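Local atomic coordinates of nicastrin (Dictyostelium purpureum, PDB entry 4R12), a protein that probably serves as an essential subunit of gamma-secretase, the membrane complex that cleaves integral membrane proteins such as Notch receptors and the amyloid precursor protein. Residues Y76-N84 / D132-I143; F221-I232 / N479-S487. All blocks are in the same frame, centred on the assembly; numbering follows the deposited sequence.

Contact 1: residues Y76-N84 / D132-I143; sequences YFNSTSVLN and DGFTYFSFPFPI. With NAG (2-acetamido-2-deoxy-beta-D-glucopyranose), chain C.
Ser-79 and Asp-132 meet at the capped start of helix 79-83, in the small lobe of nicastrin, where a carboxylate from a remote loop holds the first turn. Ser-79 N gives a nearly straight bond (164°) to Asp-132 OD2 at 3.0 Å, and Ser-79 OG reaches the same Asp-132 OD2 at 2.7 Å. Both donors approach from one face of the carboxylate, the amide on the syn side and the hydroxyl from well above the plane. The position of this charge before the helix start would be expected to favour its ionised form.

Beside this polar grip the Phe-134 ring slides under the turn, with Ser-79 CA over its face, 3.7 Å from the ring centroid. Phe-134 has CG anti to the backbone N (chi1 -162°), which carries the ring tip in between Phe-77 and Val-82. Its CE2 comes over the rim of one Phe-77 face, 3.3 Å from Phe-77 CE1, the planes 59° apart, while its CZ lies 3.7 Å from Val-82 CB. Farther out, Leu-83 CD1 touches Phe-137 CE2 at 3.8 Å.

The second shell sets these groups. Asp-132 OD1 accepts from Phe-134 N in an Asx turn, which ties the rotation of the carboxylate to the backbone of Phe-134. With an alanine here in place of Asp-132, Ser-79 N and OG would probably lose their shared acceptor, and Phe-134 N its Asx-turn partner. Asn-78, the N-cap, accepts from Ser-81 N through OD1 at 2.9 Å, and its ND2 carries the N-linked glycan, whose C6 lies 3.4 Å from Tyr-76 CD2.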
loop_
_atom_site.group_PDB
_atom_site.type_symbol
_atom_site.label_atom_id
_atom_site.label_comp_id
_atom_site.label_asym_id
_atom_site.label_seq_id
_atom_site.Cartn_x
_atom_site.Cartn_y
_atom_site.Cartn_z
ATOM N N TYR A 76 -8.536 -10.701 21.226
ATOM C CA TYR A 76 -9.552 -11.680 20.854
ATOM C C TYR A 76 -10.072 -11.517 19.425
ATOM O O TYR A 76 -11.004 -12.214 19.012
ATOM C CB TYR A 76 -10.698 -11.620 21.863
ATOM C CG TYR A 76 -10.254 -12.186 23.178
ATOM C CD1 TYR A 76 -9.594 -11.395 24.110
ATOM C CD2 TYR A 76 -10.431 -13.531 23.465
ATOM C CE1 TYR A 76 -9.151 -11.925 25.315
ATOM C CE2 TYR A 76 -9.995 -14.066 24.656
ATOM C CZ TYR A 76 -9.355 -13.265 25.575
ATOM O OH TYR A 76 -8.925 -13.813 26.761
ATOM N N PHE A 77 -9.442 -10.625 18.665
ATOM C CA PHE A 77 -9.792 -10.431 17.258
ATOM C C PHE A 77 -8.848 -11.182 16.319
ATOM O O PHE A 77 -7.775 -10.689 15.962
ATOM C CB PHE A 77 -9.802 -8.935 16.903
ATOM C CG PHE A 77 -10.173 -8.659 15.467
ATOM C CD1 PHE A 77 -11.416 -9.035 14.969
ATOM C CD2 PHE A 77 -9.278 -8.027 14.619
ATOM C CE1 PHE A 77 -11.769 -8.771 13.650
ATOM C CE2 PHE A 77 -9.619 -7.771 13.292
ATOM C CZ PHE A 77 -10.865 -8.142 12.808
ATOM N N ASN A 78 -9.197 -12.425 16.035
ATOM C CA ASN A 78 -8.478 -13.307 15.129
ATOM C C ASN A 78 -9.437 -14.404 14.594
ATOM O O ASN A 78 -10.479 -14.545 15.126
ATOM C CB ASN A 78 -7.199 -13.873 15.764
ATOM C CG ASN A 78 -7.461 -14.903 16.847
ATOM O OD1 ASN A 78 -8.398 -15.637 16.762
ATOM N ND2 ASN A 78 -6.600 -14.969 17.860
ATOM N N SER A 79 -9.089 -15.123 13.535
ATOM C CA SER A 79 -10.023 -16.059 12.905
ATOM C C SER A 79 -10.584 -17.062 13.903
ATOM O O SER A 79 -11.795 -17.197 14.030
ATOM C CB SER A 79 -9.363 -16.799 11.733
ATOM O OG SER A 79 -8.145 -17.407 12.124
ATOM N N THR A 80 -9.701 -17.740 14.626
ATOM C CA THR A 80 -10.115 -18.816 15.523
ATOM C C THR A 80 -11.107 -18.345 16.568
ATOM O O THR A 80 -12.138 -18.981 16.809
ATOM C CB THR A 80 -8.899 -19.433 16.233
ATOM O OG1 THR A 80 -8.194 -20.264 15.306
ATOM C CG2 THR A 80 -9.339 -20.275 17.417
ATOM N N SER A 81 -10.786 -17.206 17.166
ATOM C CA SER A 81 -11.550 -16.644 18.258
ATOM C C SER A 81 -12.914 -16.117 17.804
ATOM O O SER A 81 -13.925 -16.318 18.481
ATOM C CB SER A 81 -10.724 -15.529 18.922
ATOM O OG SER A 81 -11.512 -14.746 19.789
ATOM N N VAL A 82 -12.947 -15.447 16.657
ATOM C CA VAL A 82 -14.192 -14.870 16.164
ATOM C C VAL A 82 -15.089 -15.946 15.534
ATOM O O VAL A 82 -16.298 -15.956 15.756
ATOM C CB VAL A 82 -13.932 -13.733 15.142
ATOM C CG1 VAL A 82 -15.213 -13.333 14.438
ATOM C CG2 VAL A 82 -13.304 -12.510 15.837
ATOM N N LEU A 83 -14.501 -16.864 14.775
ATOM C CA LEU A 83 -15.315 -17.862 14.084
ATOM C C LEU A 83 -15.972 -18.829 15.065
ATOM O O LEU A 83 -16.968 -19.456 14.727
ATOM C CB LEU A 83 -14.488 -18.631 13.048
ATOM C CG LEU A 83 -14.050 -17.814 11.820
ATOM C CD1 LEU A 83 -13.749 -18.688 10.628
ATOM C CD2 LEU A 83 -15.102 -16.780 11.453
ATOM N N ASN A 84 -15.431 -18.933 16.277
ATOM C CA ASN A 84 -15.999 -19.802 17.308
ATOM C C ASN A 84 -17.190 -19.210 18.034
ATOM O O ASN A 84 -17.873 -19.902 18.788
ATOM C CB ASN A 84 -14.943 -20.160 18.342
ATOM C CG ASN A 84 -14.185 -21.381 17.972
ATOM O OD1 ASN A 84 -14.730 -22.286 17.330
ATOM N ND2 ASN A 84 -12.917 -21.434 18.363
ATOM N N ASP A 132 -3.153 -16.080 9.541
ATOM C CA ASP A 132 -4.361 -16.899 9.656
ATOM C C ASP A 132 -5.393 -16.582 8.561
ATOM O O ASP A 132 -6.488 -17.152 8.545
ATOM C CB ASP A 132 -4.968 -16.765 11.064
ATOM C CG ASP A 132 -5.742 -15.462 11.283
ATOM O OD1 ASP A 132 -5.718 -14.547 10.427
ATOM O OD2 ASP A 132 -6.379 -15.357 12.351
ATOM N N GLY A 133 -5.037 -15.682 7.641
ATOM C CA GLY A 133 -5.887 -15.398 6.494
ATOM C C GLY A 133 -7.268 -14.830 6.807
ATOM O O GLY A 133 -8.149 -14.833 5.965
ATOM N N PHE A 134 -7.435 -14.326 8.018
ATOM C CA PHE A 134 -8.695 -13.768 8.497
ATOM C C PHE A 134 -9.333 -12.723 7.557
ATOM O O PHE A 134 -10.561 -12.613 7.483
ATOM C CB PHE A 134 -8.451 -13.152 9.867
ATOM C CG PHE A 134 -9.687 -12.928 10.679
ATOM C CD1 PHE A 134 -10.809 -13.705 10.503
ATOM C CD2 PHE A 134 -9.707 -11.926 11.637
ATOM C CE1 PHE A 134 -11.938 -13.504 11.278
ATOM C CE2 PHE A 134 -10.829 -11.718 12.410
ATOM C CZ PHE A 134 -11.948 -12.506 12.223
ATOM N N THR A 135 -8.507 -11.951 6.856
ATOM C CA THR A 135 -9.030 -10.922 5.956
ATOM C C THR A 135 -9.896 -11.518 4.845
ATOM O O THR A 135 -10.884 -10.907 4.424
ATOM C CB THR A 135 -7.882 -10.087 5.329
ATOM O OG1 THR A 135 -7.252 -9.331 6.363
ATOM C CG2 THR A 135 -8.415 -9.113 4.280
ATOM N N TYR A 136 -9.556 -12.732 4.411
ATOM C CA TYR A 136 -10.197 -13.332 3.243
ATOM C C TYR A 136 -11.373 -14.228 3.581
ATOM O O TYR A 136 -11.638 -15.186 2.887
ATOM C CB TYR A 136 -9.151 -14.105 2.433
ATOM C CG TYR A 136 -7.999 -13.201 2.105
ATOM C CD1 TYR A 136 -8.180 -12.116 1.254
ATOM C CD2 TYR A 136 -6.743 -13.389 2.675
ATOM C CE1 TYR A 136 -7.151 -11.255 0.963
ATOM C CE2 TYR A 136 -5.701 -12.528 2.386
ATOM C CZ TYR A 136 -5.914 -11.459 1.528
ATOM O OH TYR A 136 -4.897 -10.576 1.219
ATOM N N PHE A 137 -12.088 -13.896 4.647
ATOM C CA PHE A 137 -13.352 -14.555 4.966
ATOM C C PHE A 137 -14.521 -13.638 4.635
ATOM O O PHE A 137 -14.378 -12.411 4.623
ATOM C CB PHE A 137 -13.392 -14.952 6.436
ATOM C CG PHE A 137 -12.552 -16.150 6.756
ATOM C CD1 PHE A 137 -11.187 -16.021 6.965
ATOM C CD2 PHE A 137 -13.128 -17.416 6.825
ATOM C CE1 PHE A 137 -10.404 -17.145 7.249
ATOM C CE2 PHE A 137 -12.356 -18.537 7.113
ATOM C CZ PHE A 137 -10.995 -18.401 7.326
ATOM N N SER A 138 -15.679 -14.231 4.372
ATOM C CA SER A 138 -16.873 -13.472 4.036
ATOM C C SER A 138 -17.805 -13.343 5.234
ATOM O O SER A 138 -18.419 -14.320 5.661
ATOM C CB SER A 138 -17.620 -14.126 2.867
ATOM O OG SER A 138 -18.768 -13.365 2.537
ATOM N N PHE A 139 -17.908 -12.132 5.769
ATOM C CA PHE A 139 -18.722 -11.868 6.952
ATOM C C PHE A 139 -20.077 -11.277 6.564
ATOM O O PHE A 139 -20.129 -10.303 5.816
ATOM C CB PHE A 139 -17.996 -10.903 7.902
ATOM C CG PHE A 139 -16.661 -11.400 8.364
ATOM C CD1 PHE A 139 -15.512 -11.142 7.626
ATOM C CD2 PHE A 139 -16.549 -12.132 9.532
ATOM C CE1 PHE A 139 -14.279 -11.608 8.044
ATOM C CE2 PHE A 139 -15.314 -12.594 9.961
ATOM C CZ PHE A 139 -14.185 -12.331 9.218
ATOM N N PRO A 140 -21.176 -11.868 7.072
ATOM C CA PRO A 140 -22.538 -11.382 6.814
ATOM C C PRO A 140 -23.013 -10.301 7.794
ATOM O O PRO A 140 -24.205 -9.946 7.801
ATOM C CB PRO A 140 -23.387 -12.649 6.964
ATOM C CG PRO A 140 -22.657 -13.432 7.998
ATOM C CD PRO A 140 -21.182 -13.181 7.744
ATOM N N PHE A 141 -22.098 -9.799 8.615
ATOM C CA PHE A 141 -22.401 -8.751 9.581
ATOM C C PHE A 141 -21.273 -7.733 9.527
ATOM O O PHE A 141 -20.165 -8.075 9.109
ATOM C CB PHE A 141 -22.553 -9.326 11.000
ATOM C CG PHE A 141 -21.391 -10.179 11.452
ATOM C CD1 PHE A 141 -20.217 -9.600 11.928
ATOM C CD2 PHE A 141 -21.478 -11.564 11.423
ATOM C CE1 PHE A 141 -19.159 -10.394 12.344
ATOM C CE2 PHE A 141 -20.424 -12.358 11.848
ATOM C CZ PHE A 141 -19.265 -11.774 12.308
ATOM N N PRO A 142 -21.539 -6.487 9.943
ATOM C CA PRO A 142 -20.479 -5.480 9.833
ATOM C C PRO A 142 -19.443 -5.587 10.952
ATOM O O PRO A 142 -19.750 -6.009 12.077
ATOM C CB PRO A 142 -21.247 -4.164 9.920
ATOM C CG PRO A 142 -22.432 -4.496 10.778
ATOM C CD PRO A 142 -22.799 -5.911 10.447
ATOM N N ILE A 143 -18.208 -5.218 10.625
ATOM C CA ILE A 143 -17.150 -5.125 11.610
ATOM C C ILE A 143 -16.496 -3.745 11.482
ATOM O O ILE A 143 -16.090 -3.340 10.386
ATOM C CB ILE A 143 -16.083 -6.249 11.441
ATOM C CG1 ILE A 143 -16.763 -7.623 11.357
ATOM C CG2 ILE A 143 -15.084 -6.227 12.597
ATOM C CD1 ILE A 143 -15.783 -8.805 11.282
HETATM C C1 NAG C . -6.310 -15.807 18.631
HETATM C C2 NAG C . -5.042 -16.533 19.042
HETATM C C3 NAG C . -5.229 -17.410 20.247
HETATM C C4 NAG C . -5.865 -16.687 21.392
HETATM C C5 NAG C . -7.156 -16.041 20.887
HETATM C C6 NAG C . -7.888 -15.210 21.911
HETATM C C7 NAG C . -3.846 -16.864 17.023
HETATM C C8 NAG C . -3.658 -17.730 15.821
HETATM N N2 NAG C . -4.575 -17.349 17.987
HETATM O O3 NAG C . -3.958 -17.898 20.619
HETATM O O4 NAG C . -6.131 -17.685 22.336
HETATM O O5 NAG C . -6.919 -15.231 19.753
HETATM O O6 NAG C . -7.055 -14.486 22.769
HETATM O O7 NAG C . -3.352 -15.783 17.074
HETATM O O HOH W 1 -7.963 -19.288 9.472
HETATM O O HOH W 2 -6.658 -17.496 14.459
#

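Contact 2: residues F221-I232 / N479-S487; sequences FDTTAFFRDLSI and NEVPNFYSS
Arg-228 and Tyr-485 show how a flat ring can be seated on an aliphatic chain. The Arg-228 CD methylene sits almost on the ring normal, 3.4 Å from the Tyr-485 ring centroid, and Ser-487 N lies over the opposite face. A chi1 of 164° turns the Tyr-485 ring away from its own amide nitrogen and on to the arginine chain. The polar ends are held elsewhere, the guanidinium by Thr-25 and the phenol by Glu-574.

Next along 479-487, Phe-484 pushes its CB into a hollow formed by Thr-223 and the Phe-221 carbonyl, 3.2 Å from Thr-223 OG1. Its ring then runs past the 221-232 backbone, presenting CD2 edge-on to Ile-232 O, and continues to Phe-462 and helix 500-512. Asn-483 CB fills a smaller dent between Asp-229 O and Ser-231 OG, 3.3 Å from the latter. At the far end Val-481 CG1 packs against Leu-230 CD2 and Ile-232 CG1, the second at 3.8 Å.

Hydrogen bonds lock these shapes in place. Ser-231 O is gripped from opposite faces by Phe-484 N and by Thr-223 OG1, the hydroxyl at 2.6 Å. Ser-231 OG accepts from Tyr-485 N and donates to Arg-228 O, while Phe-484 O takes Thr-223 N from above its carbonyl plane. Asn-479 ND2 reaches Asp-229 O at 2.9 Å, and a water accepts from Asn-479 ND2 and donates to Asp-229 OD1 and Asn-483 OD1.

Segment 221-232 follows strand 214-220 and leads to helix 234-252: it is a loop at the C-terminal edge of the parallel strands, in the zinc-exopeptidase-like alpha/beta fold of the nicastrin large lobe.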
loop_
_atom_site.group_PDB
_atom_site.type_symbol
_atom_site.label_atom_id
_atom_site.label_comp_id
_atom_site.label_asym_id
_atom_site.label_seq_id
_atom_site.Cartn_x
_atom_site.Cartn_y
_atom_site.Cartn_z
ATOM N N PHE A 221 4.209 0.765 -3.172
ATOM C CA PHE A 221 3.857 1.648 -2.052
ATOM C C PHE A 221 2.472 1.373 -1.455
ATOM O O PHE A 221 2.167 1.865 -0.357
ATOM C CB PHE A 221 3.985 3.137 -2.440
ATOM C CG PHE A 221 2.889 3.670 -3.341
ATOM C CD1 PHE A 221 1.745 4.276 -2.800
ATOM C CD2 PHE A 221 3.040 3.658 -4.722
ATOM C CE1 PHE A 221 0.764 4.807 -3.624
ATOM C CE2 PHE A 221 2.065 4.185 -5.550
ATOM C CZ PHE A 221 0.923 4.766 -5.001
ATOM N N ASP A 222 1.644 0.577 -2.119
ATOM C CA ASP A 222 0.326 0.299 -1.552
ATOM C C ASP A 222 0.423 -0.751 -0.441
ATOM O O ASP A 222 1.398 -1.510 -0.355
ATOM C CB ASP A 222 -0.671 -0.148 -2.635
ATOM C CG ASP A 222 -0.294 -1.469 -3.279
ATOM O OD1 ASP A 222 0.858 -1.605 -3.732
ATOM O OD2 ASP A 222 -1.155 -2.378 -3.332
ATOM N N THR A 223 -0.585 -0.758 0.428
ATOM C CA THR A 223 -0.580 -1.591 1.617
ATOM C C THR A 223 -1.888 -2.354 1.761
ATOM O O THR A 223 -2.826 -2.157 0.977
ATOM C CB THR A 223 -0.379 -0.750 2.881
ATOM O OG1 THR A 223 -1.343 0.307 2.872
ATOM C CG2 THR A 223 1.043 -0.160 2.929
ATOM N N THR A 224 -1.960 -3.216 2.772
ATOM C CA THR A 224 -3.194 -3.954 3.053
ATOM C C THR A 224 -3.467 -4.005 4.541
ATOM O O THR A 224 -2.578 -3.782 5.353
ATOM C CB THR A 224 -3.151 -5.401 2.535
ATOM O OG1 THR A 224 -1.970 -6.052 3.032
ATOM C CG2 THR A 224 -3.161 -5.436 1.018
ATOM N N ALA A 225 -4.714 -4.328 4.875
ATOM C CA ALA A 225 -5.147 -4.492 6.253
ATOM C C ALA A 225 -6.554 -5.079 6.262
ATOM O O ALA A 225 -7.239 -5.093 5.231
ATOM C CB ALA A 225 -5.120 -3.180 6.996
ATOM N N PHE A 226 -6.969 -5.579 7.418
ATOM C CA PHE A 226 -8.346 -6.020 7.608
ATOM C C PHE A 226 -9.216 -4.766 7.521
ATOM O O PHE A 226 -10.223 -4.748 6.827
ATOM C CB PHE A 226 -8.529 -6.723 8.955
ATOM C CG PHE A 226 -9.841 -7.458 9.092
ATOM C CD1 PHE A 226 -10.997 -6.780 9.441
ATOM C CD2 PHE A 226 -9.907 -8.831 8.872
ATOM C CE1 PHE A 226 -12.205 -7.448 9.576
ATOM C CE2 PHE A 226 -11.119 -9.519 9.002
ATOM C CZ PHE A 226 -12.262 -8.822 9.353
ATOM N N PHE A 227 -8.795 -3.730 8.241
ATOM C CA PHE A 227 -9.456 -2.417 8.224
ATOM C C PHE A 227 -8.625 -1.479 7.368
ATOM O O PHE A 227 -7.633 -0.922 7.840
ATOM C CB PHE A 227 -9.603 -1.852 9.648
ATOM C CG PHE A 227 -10.368 -2.756 10.570
ATOM C CD1 PHE A 227 -11.739 -2.910 10.425
ATOM C CD2 PHE A 227 -9.723 -3.468 11.555
ATOM C CE1 PHE A 227 -12.451 -3.764 11.256
ATOM C CE2 PHE A 227 -10.429 -4.316 12.393
ATOM C CZ PHE A 227 -11.797 -4.460 12.246
ATOM N N ARG A 228 -9.017 -1.303 6.112
ATOM C CA ARG A 228 -8.118 -0.676 5.148
ATOM C C ARG A 228 -7.905 0.833 5.364
ATOM O O ARG A 228 -6.932 1.399 4.839
ATOM C CB ARG A 228 -8.608 -0.977 3.721
ATOM C CG ARG A 228 -8.284 -2.450 3.316
ATOM C CD ARG A 228 -8.997 -2.915 2.045
ATOM N NE ARG A 228 -10.386 -3.322 2.284
ATOM C CZ ARG A 228 -10.751 -4.505 2.779
ATOM N NH1 ARG A 228 -9.836 -5.414 3.101
ATOM N NH2 ARG A 228 -12.047 -4.782 2.961
ATOM N N ASP A 229 -8.767 1.481 6.144
ATOM C CA ASP A 229 -8.513 2.878 6.512
ATOM C C ASP A 229 -7.360 2.980 7.508
ATOM O O ASP A 229 -6.883 4.072 7.790
ATOM C CB ASP A 229 -9.753 3.540 7.107
ATOM C CG ASP A 229 -10.868 3.688 6.095
ATOM O OD1 ASP A 229 -10.598 4.172 4.971
ATOM O OD2 ASP A 229 -12.008 3.282 6.416
ATOM N N LEU A 230 -6.922 1.837 8.043
ATOM C CA LEU A 230 -5.832 1.799 9.016
ATOM C C LEU A 230 -4.570 1.181 8.426
ATOM O O LEU A 230 -3.680 0.768 9.169
ATOM C CB LEU A 230 -6.231 1.004 10.268
ATOM C CG LEU A 230 -7.424 1.559 11.050
ATOM C CD1 LEU A 230 -7.758 0.670 12.251
ATOM C CD2 LEU A 230 -7.096 2.993 11.500
ATOM N N SER A 231 -4.494 1.134 7.098
ATOM C CA SER A 231 -3.415 0.434 6.408
ATOM C C SER A 231 -2.111 1.242 6.297
ATOM O O SER A 231 -1.659 1.554 5.172
ATOM C CB SER A 231 -3.890 0.024 5.003
ATOM O OG SER A 231 -4.351 1.162 4.286
ATOM N N ILE A 232 -1.527 1.569 7.447
ATOM C CA ILE A 232 -0.219 2.224 7.510
ATOM C C ILE A 232 0.847 1.369 6.822
ATOM O O ILE A 232 1.653 1.884 6.035
ATOM C CB ILE A 232 0.195 2.490 8.968
ATOM C CG1 ILE A 232 -0.831 3.411 9.645
ATOM C CG2 ILE A 232 1.631 3.080 9.061
ATOM C CD1 ILE A 232 -0.493 3.729 11.082
ATOM N N ASN A 479 -8.814 11.534 6.694
ATOM C CA ASN A 479 -8.276 10.586 7.651
ATOM C C ASN A 479 -6.784 10.873 7.865
ATOM O O ASN A 479 -5.986 10.793 6.929
ATOM C CB ASN A 479 -8.517 9.146 7.145
ATOM C CG ASN A 479 -7.932 8.077 8.074
ATOM O OD1 ASN A 479 -7.520 8.367 9.192
ATOM N ND2 ASN A 479 -7.910 6.819 7.600
ATOM N N GLU A 480 -6.399 11.222 9.088
ATOM C CA GLU A 480 -5.003 11.563 9.351
ATOM C C GLU A 480 -4.171 10.333 9.638
ATOM O O GLU A 480 -2.959 10.423 9.752
ATOM C CB GLU A 480 -4.891 12.553 10.521
ATOM C CG GLU A 480 -5.627 13.869 10.264
ATOM C CD GLU A 480 -5.365 14.907 11.352
ATOM O OE1 GLU A 480 -5.186 14.522 12.527
ATOM O OE2 GLU A 480 -5.328 16.108 11.021
ATOM N N VAL A 481 -4.804 9.174 9.764
ATOM C CA VAL A 481 -4.017 7.937 9.816
ATOM C C VAL A 481 -3.497 7.669 8.422
ATOM O O VAL A 481 -4.284 7.576 7.488
ATOM C CB VAL A 481 -4.837 6.720 10.296
ATOM C CG1 VAL A 481 -3.958 5.444 10.258
ATOM C CG2 VAL A 481 -5.388 6.961 11.688
ATOM N N PRO A 482 -2.168 7.559 8.261
ATOM C CA PRO A 482 -1.689 7.226 6.917
ATOM C C PRO A 482 -2.270 5.883 6.487
ATOM O O PRO A 482 -2.210 4.937 7.273
ATOM C CB PRO A 482 -0.164 7.118 7.076
ATOM C CG PRO A 482 0.148 7.720 8.430
ATOM C CD PRO A 482 -1.087 7.585 9.260
ATOM N N ASN A 483 -2.863 5.805 5.304
ATOM C CA ASN A 483 -3.348 4.517 4.822
ATOM C C ASN A 483 -3.129 4.403 3.321
ATOM O O ASN A 483 -3.550 5.266 2.565
ATOM C CB ASN A 483 -4.826 4.306 5.188
ATOM C CG ASN A 483 -5.751 5.388 4.625
ATOM O OD1 ASN A 483 -6.580 5.112 3.751
ATOM N ND2 ASN A 483 -5.651 6.606 5.162
ATOM N N PHE A 484 -2.444 3.344 2.902
ATOM C CA PHE A 484 -1.975 3.234 1.519
ATOM C C PHE A 484 -2.649 2.101 0.739
ATOM O O PHE A 484 -2.161 1.680 -0.313
ATOM C CB PHE A 484 -0.444 3.056 1.511
ATOM C CG PHE A 484 0.286 4.241 2.096
ATOM C CD1 PHE A 484 0.577 5.344 1.304
ATOM C CD2 PHE A 484 0.648 4.268 3.436
ATOM C CE1 PHE A 484 1.232 6.459 1.834
ATOM C CE2 PHE A 484 1.303 5.382 3.970
ATOM C CZ PHE A 484 1.590 6.473 3.156
ATOM N N TYR A 485 -3.783 1.623 1.236
ATOM C CA TYR A 485 -4.590 0.709 0.424
ATOM C C TYR A 485 -4.937 1.446 -0.871
ATOM O O TYR A 485 -5.292 2.620 -0.841
ATOM C CB TYR A 485 -5.843 0.277 1.183
ATOM C CG TYR A 485 -6.905 -0.336 0.297
ATOM C CD1 TYR A 485 -6.636 -1.470 -0.457
ATOM C CD2 TYR A 485 -8.187 0.206 0.247
ATOM C CE1 TYR A 485 -7.621 -2.046 -1.261
ATOM C CE2 TYR A 485 -9.180 -0.361 -0.550
ATOM C CZ TYR A 485 -8.882 -1.483 -1.305
ATOM O OH TYR A 485 -9.846 -2.053 -2.093
ATOM N N SER A 486 -4.790 0.775 -2.010
ATOM C CA SER A 486 -4.942 1.430 -3.306
ATOM C C SER A 486 -6.352 1.970 -3.560
ATOM O O SER A 486 -6.526 2.909 -4.335
ATOM C CB SER A 486 -4.576 0.452 -4.437
ATOM O OG SER A 486 -5.525 -0.597 -4.503
ATOM N N SER A 487 -7.343 1.364 -2.913
ATOM C CA SER A 487 -8.754 1.659 -3.194
ATOM C C SER A 487 -9.060 1.327 -4.660
ATOM O O SER A 487 -8.432 0.426 -5.244
ATOM C CB SER A 487 -9.096 3.129 -2.849
ATOM O OG SER A 487 -10.469 3.399 -3.016
HETATM O O HOH W 3 -3.326 -1.977 -1.617
HETATM O O HOH W 4 -8.953 6.327 4.721
#

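How the contacts relate
Both contacts are largely buried, yet they illustrate different chemistry. Contact 1 lies well out in the small lobe, its centre about 22 Å from the centre of the chain, and runs from a solvated, glycan-bearing helix start to an aromatic interior. Contact 2, its centre only about 6 Å from that of the chain, joins two irregular loops; its polar links run mostly through backbone amides, carbonyls and hydroxyls, beside substantial side-chain packing. In the first a carboxylate supplies the polar link. The two meet through 221-232: Phe-226 packs on Phe-77, Phe-134 and Phe-139, with Phe-226 CE1 3.6 Å from Phe-77 CZ, and Phe-227 also reaches Phe-77, so rings of the large lobe join the small-lobe aromatic cluster.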